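Long-range contact in pyridoxamine 5-phosphate-dependent dehydrase (Escherichia coli, PDB 3B8X), which catalyses the removal of the C3'-hydroxyl group from GDP-4-keto-6-deoxy-D-mannose on the way to L-colitose, a sugar of the lipopolysaccharide O-antigen: residues 213-219 with 246-252. The protein carries 1 engineered substitution. Sequence-based numbering, arbitrary orientation.
Sequences CIRAHGW and LPGYNVR. With G4M ([(2R,3S,4R,5R)-5-(2-amino-6-oxo-1,6-dihydro-9H-purin-9-yl)-3,4-dihydroxytetrahydrofuran-2-yl]methyl (2R,3S,4S,5S,6R)-3,4-dihydroxy-5-[({3-hydroxy-2-methyl-5-[(phosphonooxy)methyl]pyridin-4-yl}methyl)amino]-6-methyltetrahydro-2H-pyran-2-yl dihydrogen diphosphate), chain G.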
# COMPACT_ATOMS: atom_id res chain seq x y z
N CYS B 213 5.43 -13.11 -2.41
CA CYS B 213 5.47 -12.65 -3.80
C CYS B 213 4.66 -11.38 -4.05
O CYS B 213 5.13 -10.43 -4.67
CB CYS B 213 4.93 -13.79 -4.68
SG CYS B 213 4.77 -13.42 -6.47
N ILE B 214 3.40 -11.37 -3.59
CA ILE B 214 2.53 -10.23 -3.85
C ILE B 214 2.81 -8.99 -3.01
O ILE B 214 2.32 -7.88 -3.33
CB ILE B 214 1.08 -10.62 -3.88
CG1 ILE B 214 0.66 -11.20 -2.52
CG2 ILE B 214 0.81 -11.50 -5.08
CD1 ILE B 214 -0.87 -11.39 -2.45
N ARG B 215 3.58 -9.17 -1.92
CA ARG B 215 3.93 -8.03 -1.07
C ARG B 215 4.88 -7.17 -1.86
O ARG B 215 5.01 -5.98 -1.59
CB ARG B 215 4.80 -8.42 0.14
CG ARG B 215 5.29 -7.20 0.91
CD ARG B 215 5.92 -7.66 2.22
NE ARG B 215 7.02 -8.61 2.01
CZ ARG B 215 7.72 -9.21 2.98
NH1 ARG B 215 7.39 -9.01 4.26
NH2 ARG B 215 8.72 -10.03 2.68
N ALA B 216 5.62 -7.78 -2.78
CA ALA B 216 6.65 -7.00 -3.44
C ALA B 216 6.74 -7.21 -4.94
O ALA B 216 7.52 -8.04 -5.40
CB ALA B 216 8.03 -7.28 -2.82
N HIS B 217 5.96 -6.43 -5.67
CA HIS B 217 5.99 -6.43 -7.12
C HIS B 217 5.58 -7.68 -7.86
O HIS B 217 5.60 -7.66 -9.10
CB HIS B 217 7.39 -6.02 -7.61
CG HIS B 217 7.90 -4.77 -6.97
ND1 HIS B 217 7.40 -3.52 -7.29
CD2 HIS B 217 8.89 -4.56 -6.06
CE1 HIS B 217 8.06 -2.60 -6.62
NE2 HIS B 217 8.97 -3.20 -5.86
N GLY B 218 5.23 -8.74 -7.16
CA GLY B 218 4.84 -9.98 -7.80
C GLY B 218 6.05 -10.70 -8.38
O GLY B 218 5.93 -11.55 -9.25
N TRP B 219 7.23 -10.36 -7.89
CA TRP B 219 8.45 -10.96 -8.38
C TRP B 219 8.90 -12.13 -7.51
O TRP B 219 8.25 -12.50 -6.52
CB TRP B 219 9.54 -9.88 -8.52
CG TRP B 219 10.06 -9.30 -7.17
CD1 TRP B 219 9.89 -9.78 -5.89
CD2 TRP B 219 10.82 -8.09 -7.04
NE1 TRP B 219 10.58 -8.97 -4.99
CE2 TRP B 219 11.18 -7.96 -5.68
CE3 TRP B 219 11.37 -7.20 -7.98
CZ2 TRP B 219 11.97 -6.92 -5.23
CZ3 TRP B 219 12.21 -6.20 -7.53
CH2 TRP B 219 12.47 -6.05 -6.16
N LEU B 246 2.80 -13.10 -10.16
CA LEU B 246 1.45 -12.96 -9.60
C LEU B 246 1.14 -11.46 -9.66
O LEU B 246 2.07 -10.64 -9.49
CB LEU B 246 1.42 -13.45 -8.15
CG LEU B 246 1.40 -14.97 -8.06
CD1 LEU B 246 1.40 -15.32 -6.62
CD2 LEU B 246 0.19 -15.60 -8.78
N PRO B 247 -0.12 -11.08 -9.91
CA PRO B 247 -0.51 -9.66 -9.91
C PRO B 247 -0.51 -9.15 -8.47
O PRO B 247 -1.51 -9.25 -7.77
CB PRO B 247 -1.93 -9.66 -10.54
CG PRO B 247 -2.29 -11.13 -10.81
CD PRO B 247 -1.27 -11.99 -10.08
N GLY B 248 0.60 -8.57 -8.02
CA GLY B 248 0.72 -8.08 -6.65
C GLY B 248 0.83 -6.54 -6.48
O GLY B 248 0.36 -5.73 -7.32
N TYR B 249 1.50 -6.16 -5.41
CA TYR B 249 1.62 -4.73 -5.08
C TYR B 249 3.01 -4.51 -4.57
O TYR B 249 3.80 -5.44 -4.45
CB TYR B 249 0.69 -4.45 -3.86
CG TYR B 249 -0.79 -4.72 -4.15
CD1 TYR B 249 -1.36 -5.98 -3.91
CD2 TYR B 249 -1.59 -3.73 -4.73
CE1 TYR B 249 -2.71 -6.24 -4.27
CE2 TYR B 249 -2.94 -3.99 -5.13
CZ TYR B 249 -3.51 -5.25 -4.87
OH TYR B 249 -4.85 -5.51 -5.20
N ASN B 250 3.31 -3.27 -4.25
CA ASN B 250 4.50 -3.03 -3.46
C ASN B 250 3.88 -2.47 -2.16
O ASN B 250 3.44 -1.30 -2.13
CB ASN B 250 5.43 -1.97 -4.03
CG ASN B 250 6.46 -1.50 -3.00
OD1 ASN B 250 6.41 -1.91 -1.83
ND2 ASN B 250 7.39 -0.60 -3.41
N VAL B 251 3.78 -3.31 -1.13
CA VAL B 251 3.32 -2.89 0.20
C VAL B 251 4.35 -3.30 1.26
O VAL B 251 4.03 -3.74 2.35
CB VAL B 251 1.92 -3.43 0.56
CG1 VAL B 251 0.91 -2.83 -0.45
CG2 VAL B 251 1.94 -4.95 0.50
N ARG B 252 5.61 -3.19 0.89
CA ARG B 252 6.66 -3.54 1.80
C ARG B 252 6.69 -2.54 2.96
O ARG B 252 6.32 -1.37 2.78
CB ARG B 252 7.99 -3.46 1.03
CG ARG B 252 8.21 -4.53 -0.02
CD ARG B 252 9.60 -4.38 -0.56
NE ARG B 252 9.88 -3.10 -1.22
CZ ARG B 252 10.70 -2.97 -2.26
NH1 ARG B 252 11.34 -4.04 -2.75
NH2 ARG B 252 10.90 -1.77 -2.81
OP3 G4M G . 9.58 0.71 -6.75
PL G4M G . 8.29 1.65 -6.59
OP1 G4M G . 7.09 0.88 -5.92
OP2 G4M G . 8.61 2.99 -5.76
OP4 G4M G . 7.84 2.22 -8.02
C5B G4M G . 7.28 1.21 -8.83
C5L G4M G . 7.54 1.52 -10.31
C6L G4M G . 6.49 1.86 -11.15
N1L G4M G . 6.66 2.12 -12.45
C2L G4M G . 7.82 1.95 -13.04
C2A G4M G . 7.89 2.17 -14.55
C3L G4M G . 8.96 1.59 -12.27
O3L G4M G . 10.16 1.40 -12.86
C4L G4M G . 8.81 1.37 -10.88
C4A G4M G . 9.90 0.95 -10.09
N4A G4M G . 11.09 0.79 -10.66
C4G G4M G . 12.21 0.52 -9.89
C5G G4M G . 13.14 -0.49 -10.57
C6G G4M G . 13.48 0.04 -11.97
O5G G4M G . 14.34 -0.56 -9.81
C3G G4M G . 11.84 0.01 -8.48
O3G G4M G . 12.22 1.02 -7.52
C2G G4M G . 12.56 -1.33 -8.20
O2G G4M G . 12.39 -1.72 -6.82
C1G G4M G . 14.07 -1.29 -8.59
O1G G4M G . 14.57 -2.63 -8.76
P2 G4M G . 15.98 -2.55 -8.02
O3P G4M G . 16.90 -1.37 -8.62
O4P G4M G . 16.71 -3.94 -8.31
OPP G4M G . 15.70 -2.29 -6.45
P G4M G . 16.87 -2.98 -5.57
O1P G4M G . 17.65 -4.18 -6.31
O2P G4M G . 16.14 -3.60 -4.27
O5' G4M G . 17.92 -1.86 -5.03
C5' G4M G . 18.71 -1.33 -6.09
C4' G4M G . 20.18 -1.23 -5.65
O4' G4M G . 20.34 -0.30 -4.54
C3' G4M G . 20.70 -2.61 -5.15
O3' G4M G . 22.07 -2.81 -5.48
C2' G4M G . 20.47 -2.54 -3.62
O2' G4M G . 21.49 -3.27 -2.92
C1' G4M G . 20.66 -1.04 -3.34
N9 G4M G . 19.80 -0.62 -2.23
C8 G4M G . 18.44 -0.67 -2.20
N7 G4M G . 18.04 -0.21 -1.04
C4 G4M G . 20.26 -0.12 -1.06
C5 G4M G . 19.13 0.15 -0.29
C6 G4M G . 19.31 0.72 0.99
O6 G4M G . 18.37 1.01 1.70
N3 G4M G . 21.47 0.13 -0.57
C2 G4M G . 21.63 0.64 0.62
N1 G4M G . 20.57 0.95 1.41
N2 G4M G . 22.89 0.90 1.08
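Three backbone hydrogen bonds join Ile214, Arg215 and His217 to Tyr249 and Val251 near the C-terminal part of helix 205-214. Tyr249 N donates to Ile214 O (2.8 Å) and Val251 N to Arg215 O (3.0 Å), while His217 N reaches Tyr249 O (2.7 Å) from above the carbonyl plane; the last two flank Ala216 and Asn250, making a single antiparallel beta bridge of that pair. A type I' turn runs from Ala216 to Trp219, with Gly218 CA 3.3 Å from Leu246 O. Asn250 illustrates how such a bridge can shape a phosphate site. Its CB makes an off-centre CH-pi contact with the His217 ring, CG anti to the backbone N (chi1 165°) carries the amide toward the phosphate, and OD1 accepts from Arg252 N in an Asx turn. That bond helps orient the amide, whose ND2 donates to phosphate oxygen OP1 of G4M (2.9 Å) and to Glu196 of the second subunit. The same Glu196 salt-bridges Arg252, whose guanidinium turns one face to His217 NE2, the planes 87° apart. At the other end, Leu246 CB packs on Cys213 SG and Ile214 CG2. Val251 and Tyr249 rest on helix 58-68, and Arg215 runs along strand 51-55 to a salt bridge with Glu40.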